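Local coordinates for protein lysine-sensitive aspartokinase 3 (Escherichia coli, PDB 2J0W) that phosphorylates L-aspartate with ATP to give 4-phospho-L-aspartate, the first step of lysine biosynthesis, and is feedback-inhibited by lysine, at residues I4-F9 against L35-A40; S201-A206 against V258-T263; R216-T221 against P273-S278. One frame throughout, in Å; residues are numbered along the deposited sequence.

Contact 1: residues I4-F9 against L35-A40. With ASP (aspartic acid), chain B.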
loop_
_atom_site.group_PDB
_atom_site.type_symbol
_atom_site.label_atom_id
_atom_site.label_comp_id
_atom_site.label_asym_id
_atom_site.label_seq_id
_atom_site.Cartn_x
_atom_site.Cartn_y
_atom_site.Cartn_z
ATOM N N ILE A 4 -16.752 -2.054 -38.770
ATOM C CA ILE A 4 -16.859 -3.503 -38.751
ATOM C C ILE A 4 -17.048 -3.928 -37.311
ATOM O O ILE A 4 -16.288 -3.530 -36.434
ATOM C CB ILE A 4 -15.573 -4.171 -39.303
ATOM C CG1 ILE A 4 -15.337 -3.747 -40.760
ATOM C CG2 ILE A 4 -15.689 -5.679 -39.191
ATOM C CD1 ILE A 4 -13.969 -4.131 -41.310
ATOM N N VAL A 5 -18.077 -4.717 -37.058
ATOM C CA VAL A 5 -18.306 -5.189 -35.709
ATOM C C VAL A 5 -17.643 -6.546 -35.592
ATOM O O VAL A 5 -17.703 -7.357 -36.520
ATOM C CB VAL A 5 -19.806 -5.312 -35.395
ATOM C CG1 VAL A 5 -20.022 -6.169 -34.151
ATOM C CG2 VAL A 5 -20.388 -3.932 -35.174
ATOM N N VAL A 6 -16.990 -6.761 -34.455
ATOM C CA VAL A 6 -16.306 -8.009 -34.135
ATOM C C VAL A 6 -17.125 -8.729 -33.053
ATOM O O VAL A 6 -17.434 -8.144 -32.010
ATOM C CB VAL A 6 -14.883 -7.714 -33.612
ATOM C CG1 VAL A 6 -14.203 -8.996 -33.182
ATOM C CG2 VAL A 6 -14.070 -7.021 -34.699
ATOM N N SER A 7 -17.489 -9.986 -33.311
ATOM C CA SER A 7 -18.290 -10.783 -32.368
ATOM C C SER A 7 -17.510 -11.940 -31.729
ATOM O O SER A 7 -16.747 -12.635 -32.406
ATOM C CB SER A 7 -19.528 -11.355 -33.076
ATOM O OG SER A 7 -20.449 -10.333 -33.416
ATOM N N LYS A 8 -17.712 -12.163 -30.433
ATOM C CA LYS A 8 -17.005 -13.238 -29.749
ATOM C C LYS A 8 -17.946 -14.220 -29.073
ATOM O O LYS A 8 -18.902 -13.831 -28.402
ATOM C CB LYS A 8 -16.026 -12.659 -28.724
ATOM C CG LYS A 8 -15.169 -13.693 -27.993
ATOM C CD LYS A 8 -15.865 -14.267 -26.764
ATOM C CE LYS A 8 -14.877 -15.074 -25.924
ATOM N NZ LYS A 8 -15.394 -15.464 -24.573
ATOM N N PHE A 9 -17.657 -15.505 -29.255
ATOM C CA PHE A 9 -18.471 -16.566 -28.682
ATOM C C PHE A 9 -17.635 -17.486 -27.814
ATOM O O PHE A 9 -16.575 -17.970 -28.236
ATOM C CB PHE A 9 -19.132 -17.349 -29.806
ATOM C CG PHE A 9 -20.038 -16.515 -30.661
ATOM C CD1 PHE A 9 -21.369 -16.314 -30.298
ATOM C CD2 PHE A 9 -19.563 -15.931 -31.836
ATOM C CE1 PHE A 9 -22.216 -15.549 -31.090
ATOM C CE2 PHE A 9 -20.398 -15.162 -32.636
ATOM C CZ PHE A 9 -21.731 -14.971 -32.261
ATOM N N LEU A 35 -16.107 -10.135 -38.570
ATOM C CA LEU A 35 -15.123 -10.982 -37.917
ATOM C C LEU A 35 -15.724 -11.680 -36.706
ATOM O O LEU A 35 -16.324 -11.042 -35.833
ATOM C CB LEU A 35 -13.908 -10.154 -37.488
ATOM C CG LEU A 35 -12.732 -10.886 -36.825
ATOM C CD1 LEU A 35 -12.160 -11.973 -37.726
ATOM C CD2 LEU A 35 -11.669 -9.873 -36.517
ATOM N N VAL A 36 -15.573 -12.996 -36.661
ATOM C CA VAL A 36 -16.093 -13.750 -35.537
ATOM C C VAL A 36 -14.911 -14.378 -34.811
ATOM O O VAL A 36 -13.939 -14.817 -35.436
ATOM C CB VAL A 36 -17.075 -14.852 -36.000
ATOM C CG1 VAL A 36 -17.659 -15.586 -34.790
ATOM C CG2 VAL A 36 -18.185 -14.226 -36.824
ATOM N N VAL A 37 -14.989 -14.399 -33.489
ATOM C CA VAL A 37 -13.927 -14.966 -32.690
ATOM C C VAL A 37 -14.536 -16.063 -31.842
ATOM O O VAL A 37 -15.481 -15.821 -31.091
ATOM C CB VAL A 37 -13.288 -13.879 -31.813
ATOM C CG1 VAL A 37 -12.308 -14.488 -30.828
ATOM C CG2 VAL A 37 -12.581 -12.879 -32.706
ATOM N N LEU A 38 -14.010 -17.276 -31.976
ATOM C CA LEU A 38 -14.543 -18.403 -31.219
ATOM C C LEU A 38 -13.548 -18.988 -30.249
ATOM O O LEU A 38 -12.351 -19.005 -30.514
ATOM C CB LEU A 38 -14.966 -19.529 -32.156
ATOM C CG LEU A 38 -16.035 -19.313 -33.220
ATOM C CD1 LEU A 38 -16.181 -20.610 -34.007
ATOM C CD2 LEU A 38 -17.357 -18.912 -32.578
ATOM N N SER A 39 -14.065 -19.453 -29.119
ATOM C CA SER A 39 -13.261 -20.120 -28.110
ATOM C C SER A 39 -13.553 -21.559 -28.501
ATOM O O SER A 39 -14.344 -21.802 -29.406
ATOM C CB SER A 39 -13.812 -19.891 -26.695
ATOM O OG SER A 39 -13.682 -18.554 -26.246
ATOM N N ALA A 40 -12.935 -22.515 -27.824
ATOM C CA ALA A 40 -13.191 -23.907 -28.136
ATOM C C ALA A 40 -14.492 -24.258 -27.432
ATOM O O ALA A 40 -14.920 -23.558 -26.513
ATOM C CB ALA A 40 -12.049 -24.773 -27.621
HETATM N N ASP B . -10.536 -21.472 -24.625
HETATM C CA ASP B . -9.806 -20.772 -23.570
HETATM C C ASP B . -10.360 -21.292 -22.226
HETATM O O ASP B . -11.140 -22.277 -22.247
HETATM C CB ASP B . -9.968 -19.231 -23.758
HETATM C CG ASP B . -11.378 -18.640 -23.536
HETATM O OD1 ASP B . -12.318 -19.429 -23.206
HETATM O OD2 ASP B . -11.556 -17.378 -23.692
HETATM O OXT ASP B . -10.033 -20.678 -21.153
HETATM O O HOH W 1 -14.620 -17.899 -23.795
#

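Contact 2: residues S201-A206 against V258-T263. With ADP (adenosine-5'-diphosphate), chain D; ASP (aspartic acid), chain B.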
loop_
_atom_site.group_PDB
_atom_site.type_symbol
_atom_site.label_atom_id
_atom_site.label_comp_id
_atom_site.label_asym_id
_atom_site.label_seq_id
_atom_site.Cartn_x
_atom_site.Cartn_y
_atom_site.Cartn_z
ATOM N N SER A 201 -9.913 -15.471 -24.975
ATOM C CA SER A 201 -10.664 -15.244 -26.203
ATOM C C SER A 201 -11.323 -13.862 -26.201
ATOM O O SER A 201 -11.592 -13.319 -27.268
ATOM C CB SER A 201 -11.722 -16.333 -26.413
ATOM O OG SER A 201 -11.113 -17.568 -26.758
ATOM N N ASP A 202 -11.586 -13.301 -25.012
ATOM C CA ASP A 202 -12.199 -11.970 -24.916
ATOM C C ASP A 202 -11.164 -10.973 -25.373
ATOM O O ASP A 202 -11.431 -10.058 -26.168
ATOM C CB ASP A 202 -12.573 -11.597 -23.476
ATOM C CG ASP A 202 -13.733 -12.394 -22.944
ATOM O OD1 ASP A 202 -14.708 -12.615 -23.708
ATOM O OD2 ASP A 202 -13.670 -12.782 -21.749
ATOM N N TYR A 203 -9.970 -11.169 -24.840
ATOM C CA TYR A 203 -8.856 -10.305 -25.140
ATOM C C TYR A 203 -8.620 -10.277 -26.647
ATOM O O TYR A 203 -8.467 -9.206 -27.239
ATOM C CB TYR A 203 -7.627 -10.802 -24.378
ATOM C CG TYR A 203 -6.478 -9.830 -24.335
ATOM C CD1 TYR A 203 -6.673 -8.471 -24.579
ATOM C CD2 TYR A 203 -5.189 -10.268 -24.028
ATOM C CE1 TYR A 203 -5.613 -7.575 -24.517
ATOM C CE2 TYR A 203 -4.125 -9.381 -23.963
ATOM C CZ TYR A 203 -4.342 -8.038 -24.204
ATOM O OH TYR A 203 -3.297 -7.153 -24.096
ATOM N N THR A 204 -8.623 -11.447 -27.276
ATOM C CA THR A 204 -8.397 -11.518 -28.712
ATOM C C THR A 204 -9.412 -10.677 -29.476
ATOM O O THR A 204 -9.083 -10.019 -30.460
ATOM C CB THR A 204 -8.497 -12.967 -29.229
ATOM O OG1 THR A 204 -7.506 -13.773 -28.587
ATOM C CG2 THR A 204 -8.279 -13.009 -30.735
ATOM N N ALA A 205 -10.654 -10.710 -29.023
ATOM C CA ALA A 205 -11.703 -9.973 -29.705
ATOM C C ALA A 205 -11.453 -8.482 -29.651
ATOM O O ALA A 205 -11.605 -7.796 -30.652
ATOM C CB ALA A 205 -13.051 -10.306 -29.103
ATOM N N ALA A 206 -11.074 -7.976 -28.485
ATOM C CA ALA A 206 -10.785 -6.556 -28.347
ATOM C C ALA A 206 -9.549 -6.182 -29.167
ATOM O O ALA A 206 -9.523 -5.136 -29.814
ATOM C CB ALA A 206 -10.558 -6.212 -26.885
ATOM N N VAL A 258 -16.654 -12.594 -16.428
ATOM C CA VAL A 258 -17.256 -12.358 -17.736
ATOM C C VAL A 258 -16.311 -11.649 -18.677
ATOM O O VAL A 258 -16.439 -11.765 -19.888
ATOM C CB VAL A 258 -18.582 -11.567 -17.674
ATOM C CG1 VAL A 258 -19.709 -12.520 -17.462
ATOM C CG2 VAL A 258 -18.547 -10.523 -16.580
ATOM N N LEU A 259 -15.364 -10.898 -18.139
ATOM C CA LEU A 259 -14.399 -10.267 -19.022
ATOM C C LEU A 259 -12.992 -10.555 -18.573
ATOM O O LEU A 259 -12.681 -10.536 -17.380
ATOM C CB LEU A 259 -14.591 -8.756 -19.100
ATOM C CG LEU A 259 -15.879 -8.264 -19.744
ATOM C CD1 LEU A 259 -15.745 -6.778 -20.016
ATOM C CD2 LEU A 259 -16.134 -9.001 -21.026
ATOM N N HIS A 260 -12.144 -10.854 -19.539
ATOM C CA HIS A 260 -10.760 -11.106 -19.229
ATOM C C HIS A 260 -10.233 -9.740 -18.778
ATOM O O HIS A 260 -10.533 -8.715 -19.388
ATOM C CB HIS A 260 -10.015 -11.578 -20.478
ATOM C CG HIS A 260 -8.575 -11.882 -20.234
ATOM N ND1 HIS A 260 -8.142 -13.098 -19.748
ATOM C CD2 HIS A 260 -7.473 -11.105 -20.338
ATOM C CE1 HIS A 260 -6.836 -13.055 -19.563
ATOM N NE2 HIS A 260 -6.406 -11.855 -19.911
ATOM N N PRO A 261 -9.463 -9.712 -17.687
ATOM C CA PRO A 261 -8.891 -8.482 -17.144
ATOM C C PRO A 261 -8.180 -7.578 -18.150
ATOM O O PRO A 261 -7.972 -6.400 -17.872
ATOM C CB PRO A 261 -7.948 -9.002 -16.068
ATOM C CG PRO A 261 -8.695 -10.145 -15.527
ATOM C CD PRO A 261 -9.230 -10.840 -16.769
ATOM N N ALA A 262 -7.817 -8.115 -19.309
ATOM C CA ALA A 262 -7.105 -7.330 -20.320
ATOM C C ALA A 262 -7.945 -6.973 -21.546
ATOM O O ALA A 262 -7.433 -6.367 -22.498
ATOM C CB ALA A 262 -5.843 -8.081 -20.777
ATOM N N THR A 263 -9.221 -7.350 -21.537
ATOM C CA THR A 263 -10.098 -7.064 -22.671
ATOM C C THR A 263 -10.190 -5.574 -22.984
ATOM O O THR A 263 -9.930 -5.147 -24.109
ATOM C CB THR A 263 -11.530 -7.551 -22.417
ATOM O OG1 THR A 263 -11.506 -8.863 -21.833
ATOM C CG2 THR A 263 -12.300 -7.580 -23.732
HETATM P PB ADP D . -17.412 -17.280 -21.811
HETATM O O1B ADP D . -18.591 -16.750 -22.535
HETATM O O2B ADP D . -16.950 -18.606 -22.363
HETATM O O3B ADP D . -16.234 -16.250 -21.798
HETATM P PA ADP D . -17.201 -17.457 -18.915
HETATM O O1A ADP D . -17.595 -18.600 -18.055
HETATM O O2A ADP D . -15.734 -17.271 -19.135
HETATM O O3A ADP D . -17.906 -17.559 -20.320
HETATM O "O5'" ADP D . -17.883 -16.217 -18.141
HETATM C "C5'" ADP D . -19.302 -15.901 -17.986
HETATM C "C4'" ADP D . -19.613 -16.003 -16.503
HETATM O "O4'" ADP D . -18.865 -15.141 -15.596
HETATM C "C3'" ADP D . -21.033 -15.791 -16.046
HETATM O "O3'" ADP D . -21.726 -16.955 -16.553
HETATM C "C2'" ADP D . -20.842 -15.731 -14.546
HETATM O "O2'" ADP D . -20.767 -17.027 -13.978
HETATM C "C1'" ADP D . -19.555 -15.009 -14.365
HETATM N N9 ADP D . -19.658 -13.576 -13.811
HETATM C C8 ADP D . -18.893 -13.181 -12.770
HETATM N N7 ADP D . -19.071 -11.935 -12.382
HETATM C C5 ADP D . -20.004 -11.481 -13.231
HETATM C C6 ADP D . -20.629 -10.181 -13.314
HETATM N N6 ADP D . -20.347 -9.187 -12.545
HETATM N N1 ADP D . -21.588 -10.059 -14.338
HETATM C C2 ADP D . -21.924 -11.114 -15.202
HETATM N N3 ADP D . -21.335 -12.341 -15.117
HETATM C C4 ADP D . -20.405 -12.478 -14.140
HETATM N N ASP B . -10.536 -21.472 -24.625
HETATM C CA ASP B . -9.806 -20.772 -23.570
HETATM C C ASP B . -10.360 -21.292 -22.226
HETATM O O ASP B . -11.140 -22.277 -22.247
HETATM C CB ASP B . -9.968 -19.231 -23.758
HETATM C CG ASP B . -11.378 -18.640 -23.536
HETATM O OD1 ASP B . -12.318 -19.429 -23.206
HETATM O OD2 ASP B . -11.556 -17.378 -23.692
HETATM O OXT ASP B . -10.033 -20.678 -21.153
#

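Contact 3: residues R216-T221 against P273-S278. With ADP (adenosine-5'-diphosphate), chain D.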
loop_
_atom_site.group_PDB
_atom_site.type_symbol
_atom_site.label_atom_id
_atom_site.label_comp_id
_atom_site.label_asym_id
_atom_site.label_seq_id
_atom_site.Cartn_x
_atom_site.Cartn_y
_atom_site.Cartn_z
ATOM N N ARG A 216 -17.189 -1.655 -33.162
ATOM C CA ARG A 216 -17.633 -2.327 -31.941
ATOM C C ARG A 216 -17.245 -3.797 -31.790
ATOM O O ARG A 216 -16.880 -4.477 -32.750
ATOM C CB ARG A 216 -19.150 -2.232 -31.826
ATOM C CG ARG A 216 -19.735 -2.902 -30.587
ATOM C CD ARG A 216 -21.248 -2.919 -30.642
ATOM N NE ARG A 216 -21.696 -3.251 -31.988
ATOM C CZ ARG A 216 -22.952 -3.525 -32.311
ATOM N NH1 ARG A 216 -23.895 -3.510 -31.378
ATOM N NH2 ARG A 216 -23.255 -3.815 -33.570
ATOM N N VAL A 217 -17.364 -4.279 -30.559
ATOM C CA VAL A 217 -17.063 -5.650 -30.200
ATOM C C VAL A 217 -18.252 -6.222 -29.463
ATOM O O VAL A 217 -18.791 -5.576 -28.557
ATOM C CB VAL A 217 -15.870 -5.685 -29.254
ATOM C CG1 VAL A 217 -15.713 -7.079 -28.667
ATOM C CG2 VAL A 217 -14.625 -5.241 -29.976
ATOM N N ASP A 218 -18.677 -7.420 -29.841
ATOM C CA ASP A 218 -19.792 -8.048 -29.143
ATOM C C ASP A 218 -19.368 -9.339 -28.415
ATOM O O ASP A 218 -18.917 -10.305 -29.035
ATOM C CB ASP A 218 -20.946 -8.364 -30.107
ATOM C CG ASP A 218 -21.762 -7.134 -30.476
ATOM O OD1 ASP A 218 -21.995 -6.282 -29.590
ATOM O OD2 ASP A 218 -22.177 -7.027 -31.654
ATOM N N ILE A 219 -19.506 -9.346 -27.096
ATOM C CA ILE A 219 -19.152 -10.514 -26.304
ATOM C C ILE A 219 -20.411 -11.338 -26.026
ATOM O O ILE A 219 -21.287 -10.918 -25.265
ATOM C CB ILE A 219 -18.509 -10.104 -24.941
ATOM C CG1 ILE A 219 -17.284 -9.224 -25.185
ATOM C CG2 ILE A 219 -18.103 -11.343 -24.142
ATOM C CD1 ILE A 219 -16.272 -9.814 -26.147
ATOM N N TRP A 220 -20.507 -12.509 -26.642
ATOM C CA TRP A 220 -21.665 -13.366 -26.433
ATOM C C TRP A 220 -21.343 -14.475 -25.437
ATOM O O TRP A 220 -20.559 -15.365 -25.723
ATOM C CB TRP A 220 -22.131 -13.944 -27.774
ATOM C CG TRP A 220 -22.710 -12.880 -28.687
ATOM C CD1 TRP A 220 -22.109 -12.298 -29.773
ATOM C CD2 TRP A 220 -23.968 -12.216 -28.525
ATOM N NE1 TRP A 220 -22.915 -11.307 -30.289
ATOM C CE2 TRP A 220 -24.063 -11.238 -29.541
ATOM C CE3 TRP A 220 -25.027 -12.350 -27.612
ATOM C CZ2 TRP A 220 -25.173 -10.401 -29.671
ATOM C CZ3 TRP A 220 -26.131 -11.517 -27.743
ATOM C CH2 TRP A 220 -26.195 -10.557 -28.765
ATOM N N THR A 221 -21.954 -14.414 -24.259
ATOM C CA THR A 221 -21.690 -15.408 -23.231
ATOM C C THR A 221 -22.927 -16.202 -22.827
ATOM O O THR A 221 -23.848 -16.347 -23.624
ATOM C CB THR A 221 -21.055 -14.743 -21.987
ATOM O OG1 THR A 221 -20.890 -15.716 -20.950
ATOM C CG2 THR A 221 -21.919 -13.622 -21.493
ATOM N N PRO A 273 -16.478 0.656 -27.982
ATOM C CA PRO A 273 -17.478 0.144 -27.040
ATOM C C PRO A 273 -17.623 -1.371 -27.182
ATOM O O PRO A 273 -17.446 -1.914 -28.268
ATOM C CB PRO A 273 -18.740 0.917 -27.428
ATOM C CG PRO A 273 -18.568 1.107 -28.892
ATOM C CD PRO A 273 -17.111 1.502 -29.009
ATOM N N VAL A 274 -17.953 -2.037 -26.079
ATOM C CA VAL A 274 -18.089 -3.492 -26.042
ATOM C C VAL A 274 -19.459 -3.888 -25.511
ATOM O O VAL A 274 -19.901 -3.374 -24.485
ATOM C CB VAL A 274 -16.978 -4.108 -25.118
ATOM C CG1 VAL A 274 -17.215 -5.590 -24.894
ATOM C CG2 VAL A 274 -15.602 -3.890 -25.739
ATOM N N PHE A 275 -20.125 -4.798 -26.220
ATOM C CA PHE A 275 -21.435 -5.269 -25.805
ATOM C C PHE A 275 -21.388 -6.675 -25.189
ATOM O O PHE A 275 -20.675 -7.554 -25.685
ATOM C CB PHE A 275 -22.401 -5.285 -26.978
ATOM C CG PHE A 275 -23.725 -5.863 -26.624
ATOM C CD1 PHE A 275 -24.583 -5.166 -25.788
ATOM C CD2 PHE A 275 -24.080 -7.136 -27.048
ATOM C CE1 PHE A 275 -25.779 -5.721 -25.374
ATOM C CE2 PHE A 275 -25.277 -7.708 -26.637
ATOM C CZ PHE A 275 -26.132 -6.998 -25.794
ATOM N N VAL A 276 -22.174 -6.899 -24.136
ATOM C CA VAL A 276 -22.169 -8.190 -23.453
ATOM C C VAL A 276 -23.560 -8.801 -23.278
ATOM O O VAL A 276 -24.362 -8.305 -22.488
ATOM C CB VAL A 276 -21.501 -8.082 -22.023
ATOM C CG1 VAL A 276 -21.351 -9.475 -21.393
ATOM C CG2 VAL A 276 -20.138 -7.402 -22.112
ATOM N N GLY A 277 -23.823 -9.902 -23.987
ATOM C CA GLY A 277 -25.116 -10.556 -23.883
ATOM C C GLY A 277 -25.067 -12.069 -23.983
ATOM O O GLY A 277 -24.031 -12.651 -24.331
ATOM N N SER A 278 -26.204 -12.694 -23.672
ATOM C CA SER A 278 -26.384 -14.148 -23.705
ATOM C C SER A 278 -26.550 -14.624 -25.145
ATOM O O SER A 278 -27.225 -13.975 -25.939
ATOM C CB SER A 278 -27.629 -14.528 -22.891
ATOM O OG SER A 278 -27.841 -15.931 -22.853
HETATM P PB ADP D . -17.412 -17.280 -21.811
HETATM O O1B ADP D . -18.591 -16.750 -22.535
HETATM O O2B ADP D . -16.950 -18.606 -22.363
HETATM O O3B ADP D . -16.234 -16.250 -21.798
HETATM P PA ADP D . -17.201 -17.457 -18.915
HETATM O O1A ADP D . -17.595 -18.600 -18.055
HETATM O O2A ADP D . -15.734 -17.271 -19.135
HETATM O O3A ADP D . -17.906 -17.559 -20.320
HETATM O "O5'" ADP D . -17.883 -16.217 -18.141
HETATM C "C5'" ADP D . -19.302 -15.901 -17.986
HETATM C "C4'" ADP D . -19.613 -16.003 -16.503
HETATM O "O4'" ADP D . -18.865 -15.141 -15.596
HETATM C "C3'" ADP D . -21.033 -15.791 -16.046
HETATM O "O3'" ADP D . -21.726 -16.955 -16.553
HETATM C "C2'" ADP D . -20.842 -15.731 -14.546
HETATM O "O2'" ADP D . -20.767 -17.027 -13.978
HETATM C "C1'" ADP D . -19.555 -15.009 -14.365
HETATM N N9 ADP D . -19.658 -13.576 -13.811
HETATM C C8 ADP D . -18.893 -13.181 -12.770
HETATM N N7 ADP D . -19.071 -11.935 -12.382
HETATM C C5 ADP D . -20.004 -11.481 -13.231
HETATM C C6 ADP D . -20.629 -10.181 -13.314
HETATM N N6 ADP D . -20.347 -9.187 -12.545
HETATM N N1 ADP D . -21.588 -10.059 -14.338
HETATM C C2 ADP D . -21.924 -11.114 -15.202
HETATM N N3 ADP D . -21.335 -12.341 -15.117
HETATM C C4 ADP D . -20.405 -12.478 -14.140
#

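Contact 1: residues I4-F9 against L35-A40
In the beta-alpha-beta unit that opens the amino acid kinase fold, strands 5-9 and 33-38 run parallel with V6, S7, K8 and F9 beside L35, V36, V37 and L38. Four backbone bonds join them: S7 N to L35 O, V37 N to S7 O (2.7 Å), F9 N to V37 O and, where the second strand gives way to loop, S39 N to F9 O. On the face that carries V6 and K8, V6 and L35 lie side by side, CG2 to CD2 4.1 Å, under helix 200-211. On the other face the F9 ring turns its edge to V36, CE2 to CG1 3.5 Å, while L38 CD2 reaches F9 CB at 3.6 Å. K8 leaves its strand with CG anti to the backbone N (chi1 -177°) and CG 4.1 Å from V37 CG1, then bends at chi2 (-86°). Its NZ pairs with D202 in a salt bridge, touches ADP, and donates to a water 2.7 Å away, which also bonds S39 OG and OD1 of the bound aspartate. S39 OG has a second partner in S201 OG. A methionine in place of K8 would probably leave the D202 carboxylate without its salt-bridge partner and the water without this donor. A buried apolar sheet thus delivers a lysine and a serine at its carboxyl ends, and NZ links the D202 carboxylate, the ADP and, through the water, the substrate.

Contact 2: residues S201-A206 against V258-T263
H260 O, in the loop that packs on D202 and Y203, is gripped twice by T263: by OG1 at 2.6 Å, in the carbonyl plane on a lone pair, and by the backbone N at 2.9 Å, the closing bond of a type I beta turn. The two bonds close the turn on itself; other atoms pack it on helix 200-211. T263 OG1 rests 3.4 Å from D202 CB, and T263 CG2 meets A206 CB one helical turn on. From the turn's corner A262 drops its methyl over the centre of the Y203 ring in a CH-pi contact, CB 3.6 Å from the centroid and 6° off the normal. The H260 and Y203 rings are nearly parallel (11°) but slid so far apart that they barely overlap. D202 splits its carboxylate: OD2 takes a weak bond from H260 N, 3.3 Å long, while OD1 forms the salt bridge to K8. One residue earlier, S201 N donates to OD2 of the bound aspartate at 2.8 Å, and at the far end of the loop V258 borders the ADP. Substrate at the amino-terminal end of this helix, and nucleotide beside the loop that packs against it, mark the active-site cleft of an amino acid kinase.

Contact 3: residues R216-T221 against P273-S278
W220 and F275 meet in a T-shaped pair, the edge of F275 turned to the face of the indole's six-membered ring with the planes at 65° and the centroids 5.5 Å apart. F275 CE2 makes the closest approach, 3.7 Å from W220 CH2. The indole reaches across the neighbouring strand, and S278 O lies at its edge near the ring plane, 3.2 Å from CE3. G277 has no side chain beside these rings: a CB there would lie only 3.2 Å from W220 CZ3 and would run into F275 CE2. W220 also stacks on F9, so three aromatic rings follow one another on this face. Strands 216-221 and 274-278 are parallel neighbours in the central sheet of the amino acid kinase fold, and 216-221 has strand 5-9 along its other edge. Five backbone bonds hold the pair in register, from V217 N to P273 O at one end to T221 N to G277 O at the other. On the opposite face, directed at helix 200-211, the branches are aliphatic. I219 crosses V274 with CG1 3.6 Å from V274 CG1, and V217 CB packs on V274 CG2 at 4.0 Å. At the start of strand 216-221 the aliphatic part of R216 lies against P273 O. At the carboxyl end T221 holds OG1 anti to its backbone N (chi1 176°) and donates it to O1B of the ADP beta-phosphate at 3.0 Å, while its CG2, between the backbone N and carbonyl carbon, lies near G277 O and, more loosely, V276 CG1 (4.2 Å).

How the contacts relate
Contacts 1 and 3 are adjoining parts of one sheet: strand 5-9 lies between 33-38 and 216-221, V6 O and K8 N bonding to D218 N and O. Contact 2 sits on the helix covering one face of that sheet, A205 touching K8 and V217, D202 touching K8 and I219. Every touching residue of contact 1 is buried; contact 2 has H260 and A262 partly exposed, contact 3 R216, W220, P273 and F275. The sheet contacts rest on backbone bonds and apolar side chains, the helix-to-loop contact on a turn, a CH-pi contact and one weak hydrogen bond. At strand and helix ends contacts 1 and 2 share the aspartate, and all three border the ADP, contact 1 through K8.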